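Local coordinates for protein acyl-coenzyme A thioesterase PaaI (Escherichia coli, PDB 2FS2) that hydrolyses coenzyme A thioesters of phenylacetate, preferring ring-hydroxylated phenylacetyl-CoA esters, as a homotetrameric hot-dog-fold thioesterase of the phenylacetate degradation pathway, at residues S51-G54 and G55-F58. Residues are numbered along the deposited sequence; the frame is centred on the assembly and turned at random.
Sequences SCHG and GQLF
His-53 meets Gln-56 and Leu-57 where the loop turns into helix 54-70, the long central helix that the curved antiparallel sheet of the hot-dog fold wraps around. His-53 takes the N-cap position, and its backbone O receives the amides of Gln-56 and Leu-57: a well-directed bond from Leu-57 N at 3.2 Å and a weak, bent one from Gln-56 N. The next i to i+4 bond runs from Phe-58 N to Gly-54 O; its modelled length of 2.5 Å is doubtfully short. The side chains of His-53 and Gln-56 run alongside each other in the same direction, imidazole and amide planes only 14° apart. Their closest touch is Gln-56 OE1 against His-53 CB, 3.0 Å away, a very tight approach that is not a hydrogen bond. A bend at chi2 (91°) folds the glutamine back toward the cap and brings that oxygen there. Nearer the backbone, at Gln-56 CB, Cys-52 SG packs at 3.7 Å and, more loosely, reaches Leu-57 CD2.

Further out, backbone hydrogen bonds join Cys-52 to Gly-89 and His-53 to Met-45, linking 51-54 to two other loops. Leu-57 packs on Phe-85 and Val-123, and Phe-58 on Cys-81 and Phe-126, so both side chains lie against strands 76-85 and 122-132, while His-53 rests on Cys-19 of the second subunit. The Phe-58 ring meets Phe-58 of that subunit, planes about 15° apart, so the first helical turn also belongs to a subunit interface. Within its own chain the phenylalanine leads away from the cap, leaving its CB 3.3 Å from Gly-54 O.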
# COMPACT_ATOMS: atom_id res chain seq x y z
N SER B 51 -12.37 2.72 -21.50
CA SER B 51 -11.55 1.84 -20.69
C SER B 51 -12.34 1.44 -19.48
O SER B 51 -13.16 2.22 -19.01
CB SER B 51 -10.39 2.64 -20.19
OG SER B 51 -9.29 1.79 -20.03
N CYS B 52 -12.09 0.23 -18.96
CA CYS B 52 -12.83 -0.27 -17.82
C CYS B 52 -12.60 0.65 -16.60
O CYS B 52 -11.47 1.15 -16.37
CB CYS B 52 -12.44 -1.73 -17.50
SG CYS B 52 -13.45 -2.50 -16.20
N HIS B 53 -13.67 0.88 -15.85
CA HIS B 53 -13.58 1.58 -14.55
C HIS B 53 -12.84 0.76 -13.50
O HIS B 53 -12.93 -0.49 -13.47
CB HIS B 53 -14.97 1.92 -14.01
CG HIS B 53 -15.50 3.22 -14.54
ND1 HIS B 53 -14.85 4.43 -14.31
CD2 HIS B 53 -16.57 3.50 -15.33
CE1 HIS B 53 -15.53 5.40 -14.92
NE2 HIS B 53 -16.57 4.86 -15.55
N GLY B 54 -12.11 1.52 -12.66
CA GLY B 54 -11.37 0.96 -11.53
C GLY B 54 -12.24 0.12 -10.59
O GLY B 54 -11.84 -0.95 -10.20
N GLY B 55 -13.39 0.61 -10.22
CA GLY B 55 -14.24 -0.12 -9.32
C GLY B 55 -14.63 -1.48 -9.83
O GLY B 55 -14.82 -2.36 -9.00
N GLN B 56 -14.74 -1.64 -11.15
CA GLN B 56 -15.07 -2.95 -11.74
C GLN B 56 -13.85 -3.85 -11.70
O GLN B 56 -13.99 -5.04 -11.50
CB GLN B 56 -15.55 -2.84 -13.21
CG GLN B 56 -17.11 -2.59 -13.43
CD GLN B 56 -17.51 -1.06 -13.49
OE1 GLN B 56 -16.80 -0.20 -12.95
NE2 GLN B 56 -18.68 -0.75 -14.13
N LEU B 57 -12.68 -3.27 -11.99
CA LEU B 57 -11.44 -3.97 -11.87
C LEU B 57 -11.20 -4.31 -10.42
O LEU B 57 -10.92 -5.46 -10.14
CB LEU B 57 -10.31 -3.10 -12.30
CG LEU B 57 -9.99 -3.06 -13.76
CD1 LEU B 57 -8.56 -2.52 -13.94
CD2 LEU B 57 -10.18 -4.47 -14.36
N PHE B 58 -11.33 -3.33 -9.49
CA PHE B 58 -11.20 -3.61 -8.07
C PHE B 58 -12.17 -4.77 -7.72
O PHE B 58 -11.82 -5.67 -7.00
CB PHE B 58 -11.49 -2.36 -7.20
CG PHE B 58 -11.47 -2.64 -5.71
CD1 PHE B 58 -10.32 -2.54 -5.00
CD2 PHE B 58 -12.58 -3.10 -5.04
CE1 PHE B 58 -10.28 -2.88 -3.63
CE2 PHE B 58 -12.55 -3.44 -3.68
CZ PHE B 58 -11.42 -3.31 -2.99